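Local coordinates for putative HAD family hydrolase (Streptomyces avermitilis, PDB 3MMZ), which forms the KdsC-like HAD hydrolase domain of a longer protein that probably couples CTP to an N-acylneuraminate, giving a CMP-N-acyl-beta-neuraminate and diphosphate, at residues Ala5-Glu10 against Val121-Ala126; Asp26-Leu29 against Arg35-Val38; Val38-Gly43 against Ala70-Lys75; Val105-Val108 against Asn113-Pro116. All blocks are in the same frame, centred on the assembly; numbering follows the deposited sequence.

Interaction 1. Residues Ala5-Glu10 against Val121-Ala126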
loop_
_atom_site.group_PDB
_atom_site.type_symbol
_atom_site.label_atom_id
_atom_site.label_comp_id
_atom_site.label_asym_id
_atom_site.label_seq_id
_atom_site.Cartn_x
_atom_site.Cartn_y
_atom_site.Cartn_z
ATOM N N ALA D 5 -0.986 -0.777 28.902
ATOM C CA ALA D 5 -2.452 -0.865 28.854
ATOM C C ALA D 5 -3.067 0.361 28.169
ATOM O O ALA D 5 -2.604 1.495 28.347
ATOM C CB ALA D 5 -3.039 -1.067 30.246
ATOM N N LEU D 6 -4.085 0.121 27.352
ATOM C CA LEU D 6 -4.821 1.199 26.710
ATOM C C LEU D 6 -5.721 1.877 27.756
ATOM O O LEU D 6 -6.107 1.240 28.735
ATOM C CB LEU D 6 -5.645 0.651 25.535
ATOM C CG LEU D 6 -4.844 -0.011 24.397
ATOM C CD1 LEU D 6 -5.796 -0.506 23.318
ATOM C CD2 LEU D 6 -3.809 0.974 23.808
ATOM N N PRO D 7 -6.034 3.168 27.566
ATOM C CA PRO D 7 -6.915 3.865 28.511
ATOM C C PRO D 7 -8.326 3.290 28.461
ATOM O O PRO D 7 -8.764 2.813 27.408
ATOM C CB PRO D 7 -6.923 5.304 27.981
ATOM C CG PRO D 7 -6.641 5.156 26.510
ATOM C CD PRO D 7 -5.664 4.024 26.423
ATOM N N THR D 8 -9.013 3.308 29.597
ATOM C CA THR D 8 -10.419 2.932 29.661
ATOM C C THR D 8 -11.183 4.095 30.272
ATOM O O THR D 8 -10.575 5.033 30.793
ATOM C CB THR D 8 -10.661 1.691 30.556
ATOM O OG1 THR D 8 -10.475 2.055 31.930
ATOM C CG2 THR D 8 -9.727 0.541 30.193
ATOM N N ALA D 9 -12.515 4.013 30.233
ATOM C CA ALA D 9 -13.384 5.036 30.818
ATOM C C ALA D 9 -13.080 5.371 32.282
ATOM O O ALA D 9 -13.285 6.514 32.706
ATOM C CB ALA D 9 -14.854 4.651 30.650
ATOM N N GLU D 10 -12.589 4.394 33.046
ATOM C CA GLU D 10 -12.300 4.600 34.480
ATOM C C GLU D 10 -11.034 5.414 34.729
ATOM O O GLU D 10 -10.861 6.000 35.801
ATOM C CB GLU D 10 -12.196 3.264 35.224
ATOM C CG GLU D 10 -13.532 2.603 35.528
ATOM C CD GLU D 10 -14.253 2.129 34.276
ATOM O OE1 GLU D 10 -13.598 1.506 33.400
ATOM O OE2 GLU D 10 -15.477 2.376 34.169
ATOM N N VAL D 121 0.310 15.480 31.271
ATOM C CA VAL D 121 -0.903 14.674 31.456
ATOM C C VAL D 121 -0.629 13.200 31.731
ATOM O O VAL D 121 0.457 12.697 31.448
ATOM C CB VAL D 121 -1.882 14.814 30.273
ATOM C CG1 VAL D 121 -2.245 16.277 30.053
ATOM C CG2 VAL D 121 -1.289 14.193 28.983
ATOM N N GLY D 122 -1.628 12.521 32.287
ATOM C CA GLY D 122 -1.516 11.107 32.626
ATOM C C GLY D 122 -1.503 10.204 31.405
ATOM O O GLY D 122 -0.778 9.214 31.370
ATOM N N TRP D 123 -2.290 10.567 30.396
ATOM C CA TRP D 123 -2.502 9.698 29.245
ATOM C C TRP D 123 -2.198 10.396 27.913
ATOM O O TRP D 123 -3.125 10.725 27.164
ATOM C CB TRP D 123 -3.935 9.137 29.275
ATOM C CG TRP D 123 -4.143 8.111 30.363
ATOM C CD1 TRP D 123 -4.542 8.342 31.654
ATOM C CD2 TRP D 123 -3.962 6.697 30.245
ATOM N NE1 TRP D 123 -4.614 7.156 32.346
ATOM C CE2 TRP D 123 -4.269 6.129 31.500
ATOM C CE3 TRP D 123 -3.569 5.850 29.190
ATOM C CZ2 TRP D 123 -4.199 4.751 31.736
ATOM C CZ3 TRP D 123 -3.497 4.478 29.430
ATOM C CH2 TRP D 123 -3.808 3.947 30.694
ATOM N N PRO D 124 -0.902 10.632 27.613
ATOM C CA PRO D 124 -0.578 11.213 26.312
ATOM C C PRO D 124 -0.722 10.145 25.236
ATOM O O PRO D 124 -0.281 9.015 25.445
ATOM C CB PRO D 124 0.893 11.615 26.455
ATOM C CG PRO D 124 1.434 10.752 27.555
ATOM C CD PRO D 124 0.294 10.514 28.484
ATOM N N VAL D 125 -1.346 10.510 24.119
ATOM C CA VAL D 125 -1.602 9.572 23.015
ATOM C C VAL D 125 -1.107 10.191 21.707
ATOM O O VAL D 125 -1.392 11.364 21.395
ATOM C CB VAL D 125 -3.111 9.185 22.900
ATOM C CG1 VAL D 125 -3.329 8.193 21.750
ATOM C CG2 VAL D 125 -3.644 8.594 24.229
ATOM N N ALA D 126 -0.334 9.417 20.954
ATOM C CA ALA D 126 0.181 9.877 19.675
ATOM C C ALA D 126 -0.618 9.202 18.580
ATOM O O ALA D 126 -0.910 8.003 18.677
ATOM C CB ALA D 126 1.673 9.511 19.534
#

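Interaction 2. Residues Asp26-Leu29 against Arg35-Val38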
loop_
_atom_site.group_PDB
_atom_site.type_symbol
_atom_site.label_atom_id
_atom_site.label_comp_id
_atom_site.label_asym_id
_atom_site.label_seq_id
_atom_site.Cartn_x
_atom_site.Cartn_y
_atom_site.Cartn_z
ATOM N N ASP D 26 -2.505 16.880 8.551
ATOM C CA ASP D 26 -1.471 17.931 8.605
ATOM C C ASP D 26 -1.282 18.666 7.269
ATOM O O ASP D 26 -0.329 19.421 7.100
ATOM C CB ASP D 26 -0.124 17.369 9.100
ATOM C CG ASP D 26 0.501 18.198 10.205
ATOM O OD1 ASP D 26 -0.143 19.113 10.751
ATOM O OD2 ASP D 26 1.668 17.918 10.547
ATOM N N ARG D 27 -2.204 18.458 6.337
ATOM C CA ARG D 27 -2.221 19.247 5.119
ATOM C C ARG D 27 -3.274 20.359 5.168
ATOM O O ARG D 27 -4.231 20.305 5.958
ATOM C CB ARG D 27 -2.443 18.341 3.917
ATOM C CG ARG D 27 -1.265 17.400 3.689
ATOM C CD ARG D 27 -1.719 16.114 3.068
ATOM N NE ARG D 27 -0.614 15.213 2.717
ATOM C CZ ARG D 27 -0.003 14.355 3.543
ATOM N NH1 ARG D 27 -0.326 14.262 4.833
ATOM N NH2 ARG D 27 0.973 13.588 3.062
ATOM N N VAL D 28 -3.086 21.352 4.305
ATOM C CA VAL D 28 -4.009 22.470 4.160
ATOM C C VAL D 28 -4.275 22.664 2.675
ATOM O O VAL D 28 -3.345 22.737 1.880
ATOM C CB VAL D 28 -3.413 23.786 4.730
ATOM C CG1 VAL D 28 -4.394 24.952 4.569
ATOM C CG2 VAL D 28 -3.012 23.621 6.195
ATOM N N LEU D 29 -5.544 22.732 2.298
ATOM C CA LEU D 29 -5.903 23.107 0.947
ATOM C C LEU D 29 -5.973 24.633 0.874
ATOM O O LEU D 29 -6.635 25.275 1.696
ATOM C CB LEU D 29 -7.233 22.482 0.541
ATOM C CG LEU D 29 -7.594 22.679 -0.930
ATOM C CD1 LEU D 29 -6.979 21.592 -1.808
ATOM C CD2 LEU D 29 -9.106 22.677 -1.079
ATOM N N ARG D 35 -7.252 31.518 0.785
ATOM C CA ARG D 35 -8.211 30.837 1.664
ATOM C C ARG D 35 -7.691 29.445 1.988
ATOM O O ARG D 35 -7.180 28.758 1.105
ATOM C CB ARG D 35 -9.591 30.717 1.016
ATOM C CG ARG D 35 -10.468 31.947 1.167
ATOM C CD ARG D 35 -11.950 31.591 1.048
ATOM N NE ARG D 35 -12.487 30.928 2.240
ATOM C CZ ARG D 35 -13.753 31.037 2.646
ATOM N NH1 ARG D 35 -14.606 31.795 1.966
ATOM N NH2 ARG D 35 -14.172 30.411 3.742
ATOM N N GLU D 36 -7.818 29.050 3.255
ATOM C CA GLU D 36 -7.366 27.743 3.723
ATOM C C GLU D 36 -8.544 26.823 4.059
ATOM O O GLU D 36 -9.553 27.267 4.623
ATOM C CB GLU D 36 -6.463 27.907 4.948
ATOM C CG GLU D 36 -5.169 28.676 4.668
ATOM C CD GLU D 36 -4.271 28.832 5.892
ATOM O OE1 GLU D 36 -4.447 28.099 6.891
ATOM O OE2 GLU D 36 -3.361 29.689 5.843
ATOM N N PHE D 37 -8.415 25.556 3.668
ATOM C CA PHE D 37 -9.389 24.518 3.988
ATOM C C PHE D 37 -8.610 23.348 4.591
ATOM O O PHE D 37 -7.433 23.159 4.273
ATOM C CB PHE D 37 -10.135 24.053 2.731
ATOM C CG PHE D 37 -10.691 25.181 1.886
ATOM C CD1 PHE D 37 -9.850 25.975 1.105
ATOM C CD2 PHE D 37 -12.054 25.438 1.866
ATOM C CE1 PHE D 37 -10.362 27.030 0.323
ATOM C CE2 PHE D 37 -12.586 26.485 1.079
ATOM C CZ PHE D 37 -11.736 27.280 0.315
ATOM N N VAL D 38 -9.241 22.582 5.477
ATOM C CA VAL D 38 -8.623 21.351 5.989
ATOM C C VAL D 38 -9.619 20.193 5.925
ATOM O O VAL D 38 -10.828 20.418 5.909
ATOM C CB VAL D 38 -8.068 21.502 7.441
ATOM C CG1 VAL D 38 -7.000 22.611 7.514
ATOM C CG2 VAL D 38 -9.205 21.777 8.436
#

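Interaction 3. Residues Val38-Gly43 against Ala70-Lys75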
loop_
_atom_site.group_PDB
_atom_site.type_symbol
_atom_site.label_atom_id
_atom_site.label_comp_id
_atom_site.label_asym_id
_atom_site.label_seq_id
_atom_site.Cartn_x
_atom_site.Cartn_y
_atom_site.Cartn_z
ATOM N N VAL D 38 -9.241 22.582 5.477
ATOM C CA VAL D 38 -8.623 21.351 5.989
ATOM C C VAL D 38 -9.619 20.193 5.925
ATOM O O VAL D 38 -10.828 20.418 5.909
ATOM C CB VAL D 38 -8.068 21.502 7.441
ATOM C CG1 VAL D 38 -7.000 22.611 7.514
ATOM C CG2 VAL D 38 -9.205 21.777 8.436
ATOM N N SER D 39 -9.112 18.961 5.866
ATOM C CA SER D 39 -9.999 17.795 5.870
ATOM C C SER D 39 -10.047 17.175 7.251
ATOM O O SER D 39 -9.009 16.866 7.851
ATOM C CB SER D 39 -9.579 16.752 4.817
ATOM O OG SER D 39 -9.663 17.315 3.518
ATOM N N VAL D 40 -11.260 17.010 7.759
ATOM C CA VAL D 40 -11.494 16.304 9.005
ATOM C C VAL D 40 -12.211 14.983 8.672
ATOM O O VAL D 40 -12.446 14.685 7.497
ATOM C CB VAL D 40 -12.275 17.172 10.036
ATOM C CG1 VAL D 40 -11.401 18.355 10.508
ATOM C CG2 VAL D 40 -13.624 17.659 9.466
ATOM N N HIS D 41 -12.562 14.205 9.691
ATOM C CA HIS D 41 -13.078 12.845 9.471
ATOM C C HIS D 41 -14.382 12.620 10.240
ATOM O O HIS D 41 -14.463 12.943 11.421
ATOM C CB HIS D 41 -11.993 11.852 9.915
ATOM C CG HIS D 41 -12.209 10.443 9.461
ATOM N ND1 HIS D 41 -12.970 9.540 10.174
ATOM C CD2 HIS D 41 -11.726 9.767 8.390
ATOM C CE1 HIS D 41 -12.965 8.375 9.550
ATOM N NE2 HIS D 41 -12.220 8.486 8.465
ATOM N N ARG D 42 -15.390 12.063 9.560
ATOM C CA ARG D 42 -16.723 11.856 10.154
ATOM C C ARG D 42 -16.715 10.806 11.250
ATOM O O ARG D 42 -17.515 10.872 12.181
ATOM C CB ARG D 42 -17.755 11.470 9.091
ATOM C CG ARG D 42 -18.148 12.605 8.151
ATOM C CD ARG D 42 -19.335 13.419 8.690
ATOM N NE ARG D 42 -19.840 14.346 7.682
ATOM C CZ ARG D 42 -19.874 15.671 7.806
ATOM N NH1 ARG D 42 -19.448 16.261 8.913
ATOM N NH2 ARG D 42 -20.352 16.405 6.811
ATOM N N GLY D 43 -15.836 9.819 11.109
ATOM C CA GLY D 43 -15.593 8.837 12.165
ATOM C C GLY D 43 -15.098 9.496 13.442
ATOM O O GLY D 43 -15.599 9.191 14.530
ATOM N N ALA D 70 -11.953 26.514 15.266
ATOM C CA ALA D 70 -13.147 26.895 16.001
ATOM C C ALA D 70 -14.408 26.452 15.272
ATOM O O ALA D 70 -15.398 26.093 15.907
ATOM C CB ALA D 70 -13.171 28.386 16.226
ATOM N N ALA D 71 -14.364 26.503 13.943
ATOM C CA ALA D 71 -15.481 26.077 13.112
ATOM C C ALA D 71 -15.749 24.588 13.321
ATOM O O ALA D 71 -16.898 24.177 13.429
ATOM C CB ALA D 71 -15.198 26.380 11.638
ATOM N N ARG D 72 -14.679 23.796 13.402
ATOM C CA ARG D 72 -14.789 22.366 13.706
ATOM C C ARG D 72 -15.324 22.163 15.122
ATOM O O ARG D 72 -16.228 21.353 15.346
ATOM C CB ARG D 72 -13.429 21.674 13.559
ATOM C CG ARG D 72 -13.464 20.171 13.808
ATOM C CD ARG D 72 -14.458 19.490 12.863
ATOM N NE ARG D 72 -14.382 18.036 12.961
ATOM C CZ ARG D 72 -15.327 17.201 12.544
ATOM N NH1 ARG D 72 -16.433 17.655 11.958
ATOM N NH2 ARG D 72 -15.146 15.903 12.707
ATOM N N ALA D 73 -14.768 22.922 16.069
ATOM C CA ALA D 73 -15.161 22.818 17.466
ATOM C C ALA D 73 -16.657 23.141 17.622
ATOM O O ALA D 73 -17.356 22.485 18.396
ATOM C CB ALA D 73 -14.307 23.735 18.328
ATOM N N ARG D 74 -17.125 24.127 16.855
ATOM C CA ARG D 74 -18.536 24.547 16.848
ATOM C C ARG D 74 -19.451 23.404 16.403
ATOM O O ARG D 74 -20.425 23.083 17.081
ATOM C CB ARG D 74 -18.718 25.766 15.934
ATOM C CG ARG D 74 -19.914 26.650 16.264
ATOM C CD ARG D 74 -19.757 28.067 15.688
ATOM N NE ARG D 74 -19.748 28.094 14.220
ATOM C CZ ARG D 74 -18.698 28.428 13.468
ATOM N NH1 ARG D 74 -18.799 28.414 12.142
ATOM N NH2 ARG D 74 -17.542 28.778 14.027
ATOM N N LYS D 75 -19.109 22.779 15.275
ATOM C CA LYS D 75 -19.877 21.656 14.750
ATOM C C LYS D 75 -19.895 20.473 15.728
ATOM O O LYS D 75 -20.917 19.808 15.875
ATOM C CB LYS D 75 -19.375 21.278 13.340
ATOM C CG LYS D 75 -18.880 19.843 13.145
ATOM C CD LYS D 75 -19.991 18.810 13.016
ATOM C CE LYS D 75 -20.531 18.698 11.607
ATOM N NZ LYS D 75 -21.420 17.518 11.530
#

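Interaction 4. Residues Val105-Val108 against Asn113-Pro116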
loop_
_atom_site.group_PDB
_atom_site.type_symbol
_atom_site.label_atom_id
_atom_site.label_comp_id
_atom_site.label_asym_id
_atom_site.label_seq_id
_atom_site.Cartn_x
_atom_site.Cartn_y
_atom_site.Cartn_z
ATOM N N VAL D 105 -6.198 13.032 32.548
ATOM C CA VAL D 105 -6.431 13.685 31.272
ATOM C C VAL D 105 -5.778 12.875 30.148
ATOM O O VAL D 105 -4.615 12.440 30.249
ATOM C CB VAL D 105 -5.924 15.152 31.270
ATOM C CG1 VAL D 105 -6.076 15.792 29.886
ATOM C CG2 VAL D 105 -6.692 15.979 32.312
ATOM N N LEU D 106 -6.549 12.664 29.093
ATOM C CA LEU D 106 -6.031 12.068 27.867
ATOM C C LEU D 106 -5.794 13.190 26.864
ATOM O O LEU D 106 -6.714 13.937 26.519
ATOM C CB LEU D 106 -7.022 11.032 27.329
ATOM C CG LEU D 106 -6.546 10.102 26.206
ATOM C CD1 LEU D 106 -7.418 8.856 26.172
ATOM C CD2 LEU D 106 -6.611 10.833 24.873
ATOM N N TYR D 107 -4.553 13.332 26.412
ATOM C CA TYR D 107 -4.227 14.348 25.423
ATOM C C TYR D 107 -3.708 13.682 24.159
ATOM O O TYR D 107 -2.806 12.862 24.235
ATOM C CB TYR D 107 -3.163 15.322 25.949
ATOM C CG TYR D 107 -2.739 16.354 24.910
ATOM C CD1 TYR D 107 -3.456 17.540 24.748
ATOM C CD2 TYR D 107 -1.630 16.143 24.094
ATOM C CE1 TYR D 107 -3.077 18.497 23.796
ATOM C CE2 TYR D 107 -1.236 17.093 23.136
ATOM C CZ TYR D 107 -1.968 18.268 22.999
ATOM O OH TYR D 107 -1.605 19.213 22.070
ATOM N N VAL D 108 -4.259 14.060 23.010
ATOM C CA VAL D 108 -3.847 13.480 21.720
ATOM C C VAL D 108 -3.077 14.494 20.897
ATOM O O VAL D 108 -3.565 15.605 20.669
ATOM C CB VAL D 108 -5.066 13.027 20.872
ATOM C CG1 VAL D 108 -4.627 12.075 19.750
ATOM C CG2 VAL D 108 -6.089 12.358 21.744
ATOM N N ASN D 113 5.863 20.038 19.251
ATOM C CA ASN D 113 5.248 21.060 20.095
ATOM C C ASN D 113 4.177 20.504 21.041
ATOM O O ASN D 113 3.664 21.240 21.876
ATOM C CB ASN D 113 4.775 22.302 19.307
ATOM C CG ASN D 113 3.604 22.018 18.377
ATOM O OD1 ASN D 113 2.888 21.030 18.519
ATOM N ND2 ASN D 113 3.395 22.914 17.421
ATOM N N ASP D 114 3.868 19.208 20.927
ATOM C CA ASP D 114 2.951 18.544 21.866
ATOM C C ASP D 114 3.664 17.909 23.062
ATOM O O ASP D 114 3.014 17.493 24.036
ATOM C CB ASP D 114 2.118 17.473 21.148
ATOM C CG ASP D 114 1.161 18.064 20.145
ATOM O OD1 ASP D 114 0.394 18.963 20.535
ATOM O OD2 ASP D 114 1.191 17.646 18.966
ATOM N N LEU D 115 4.988 17.819 22.991
ATOM C CA LEU D 115 5.739 17.104 24.024
ATOM C C LEU D 115 5.570 17.701 25.426
ATOM O O LEU D 115 5.434 16.952 26.383
ATOM C CB LEU D 115 7.223 16.940 23.650
ATOM C CG LEU D 115 7.465 16.027 22.431
ATOM C CD1 LEU D 115 8.929 16.147 21.999
ATOM C CD2 LEU D 115 7.095 14.583 22.748
ATOM N N PRO D 116 5.554 19.044 25.550
ATOM C CA PRO D 116 5.285 19.597 26.889
ATOM C C PRO D 116 3.876 19.267 27.430
ATOM O O PRO D 116 3.714 19.097 28.645
ATOM C CB PRO D 116 5.481 21.114 26.697
ATOM C CG PRO D 116 6.412 21.226 25.530
ATOM C CD PRO D 116 5.993 20.086 24.605
#

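Interaction 1. Residues Ala5-Glu10 against Val121-Ala126
Pro-7 lies on one face of the Trp-123 indole, and the backbone just before it curls past the rim of the same ring. The closest proline carbon is CB, which sits 3.6 Å from Trp-123 CE3, displaced from the middle of the ring toward its margin. From there it makes a CH-pi contact, with Pro-7 CB 3.9 Å from the centroid of the six-membered ring and 24° off the normal. Pro-7 CD also approaches the indole, at 3.7 Å from Trp-123 CZ3. The same corner of the ring is met edge-on by Ala-5, whose carbonyl O lies in the indole plane, 3.3 Å from Trp-123 CZ3. Trp-123 presents the indole to the loop because CG is anti to its own carbonyl carbon (chi1 -71°).

Further out, Arg-139 makes a cation-pi contact with Trp-123, and backbone hydrogen bonds to Val-105 and Tyr-107 fix the tryptophan at the start of strand 123-126. Pro-7 is backed by Trp-157 and Ile-158 of helix 150-159, and Glu-10 O accepts a hydrogen bond from Arg-104. Leu-6 turns away from the indole and packs on Val-133 of a second subunit and Pro-161 of a third.

No hydrogen bond joins the two segments. Between arm and strand the contact therefore rests on apolar and CH-pi packing over the indole face and on a carbonyl oxygen turned to its C-H rim.

Interaction 2. Residues Asp26-Leu29 against Arg35-Val38
Leu-29 and Phe-37 leave their strands on the same face of the hairpin, and different first torsions bring them together. Leu-29 carries CG anti to its backbone N (chi1 -172°), whereas Phe-37 has CG anti to its carbonyl carbon (chi1 -49°). The leucine thus crosses the phenyl group at a slant, with Leu-29 CD2 4.0 Å from Phe-37 CD1, while the CB atoms of the two residues also lie 4.0 Å apart. Beneath them the backbones form an antiparallel hydrogen-bonded pair: Leu-29 N donates to Phe-37 O at 2.8 Å, and Phe-37 N returns a bond of 2.7 Å to Leu-29 O. The second donor lies in the carbonyl plane of Leu-29. That oxygen also receives the CA-H of Glu-36, with Glu-36 CA 3.3 Å from Leu-29 O, and meets the edge of the Phe-37 ring.

Val-28 supplies a separate apolar contact, its CG1 resting 3.6 Å from Glu-36 CB. The carboxylate of Glu-36 extends past the valine and forms a salt bridge through OE2 with Lys-75 of a neighbouring subunit.

These residues belong to the hairpin of strands 27-31 and 36-41, which projects from the core near the calcium site; Val-38 packs on Phe-19 close to the metal ligand Asp-20. Both edges are extended by other chains: residues 27-29 pair antiparallel with a strand of one neighbouring subunit, and Val-38 with a strand of another. The two-stranded sheet therefore continues through the assembly, consistent with the oligomeric hairpin arrangement of the KdsC family.

Interaction 3. Residues Val38-Gly43 against Ala70-Lys75
Arg-72 reaches from helix 68-76 to strand 36-41 and lays its guanidinium flat against Val-40. Methyl CG2 of Val-40 stands over the centre of that group, 3.5 Å from Arg-72 CZ. Its other methyl, CG1, lies beside the aliphatic part of the arginine, 4.0 Å from Arg-72 CD. The arginine starts out with CG anti to its backbone N (chi1 -178°) and then bends at chi2 (57°), which turns the flat end broadside to the valine. Past the methyl, Arg-72 NH2 comes within 3.3 Å of His-41 O, where the chain passes from strand into helix 42-53. Phe-19 touches both Val-40 and Arg-72 and so completes this buried patch.

Arg-42, third in buried surface, begins by pointing away but bends at chi2 and brings NH1 to 3.5 Å from Lys-75 NZ. The two side chains cross at about a right angle. The basic groups gather here around acids of a neighbouring subunit: Arg-42 makes salt bridges to its Glu-36 and to its metal ligand Asp-20, and Lys-75 makes one to its Glu-64.

Shortening Arg-72 to an alanine would probably open a gap beside Val-40 and take from CG2 the flat group that now covers it. With Arg-72 in place, an apolar methyl covers one guanidinium face while the two other basic side chains are directed across the interface. The contact thus combines van der Waals packing within the chain with charge pairing between subunits, which places Arg-42 of one subunit at the calcium site of the next.

Interaction 4. Residues Val105-Val108 against Asn113-Pro116
Tyr-107 and Asp-114 meet at about a right angle, the phenol reaching out from strand 105-109 and the carboxylate coming across its hydroxyl end. The ring and carboxylate planes are 57° apart. Tyr-107 OH donates to Asp-114 OD1 in a short hydrogen bond of 2.5 Å, and the approach is tilted, the hydroxyl standing 38° out of the carboxylate plane. The aspartate stays at the rim of the ring, with its CG in the ring plane and OD1 3.6 Å from Tyr-107 CE2. Asp-114 CB also approaches this margin, 3.9 Å from Tyr-107 CE2. With CG anti to the backbone N (chi1 177°), Tyr-107 extends its ring from the strand directly to the turn that leads into helix 115-120.

The carboxylate is gripped on both oxygens. OD1 also forms a salt bridge with Lys-87, whereas OD2 accepts hydrogen bonds from the backbone N atoms of Asn-110 and Asp-111. Asn-110 is a ligand of the calcium ion together with Asp-18 and Asp-20, and Asp-18 touches the tyrosine side chain. Asp-114 thus stands in the second shell of the metal site, on the loop after strand 105-109 where HAD enzymes carry their last acidic motif.

A phenylalanine in place of Tyr-107 would probably leave Asp-114 OD1 without its hydroxyl donor, with Lys-87 as its remaining described partner, and so hold that oxygen less firmly. As built, the phenol, the lysine and two backbone amides together set the rotation of Asp-114, and through Asn-110 N this polar network is coupled to the loop that supplies a calcium ligand.

Interaction 1 ties the N-terminal arm to strand 123-126, and the other three fall within the chain it spans, in the order 2, 3, 4. Interactions 1 and 4 have centres about 11 Å apart and meet in the parallel sheet of the HAD core, where strands 105-109 and 123-126 are neighbours. Interactions 2 and 3, about 12 Å apart, share Val-38 and strand 36-41 of the projecting hairpin, and both touch the same neighbouring subunit. Interactions 1 and 2 are about 29 Å apart, centre to centre, on opposite sides of the chain's centre. One pair therefore lies in the core, while the other links the hairpin, helix 68-76 and the subunit interfaces; interactions 2 and 4 both approach calcium ligands.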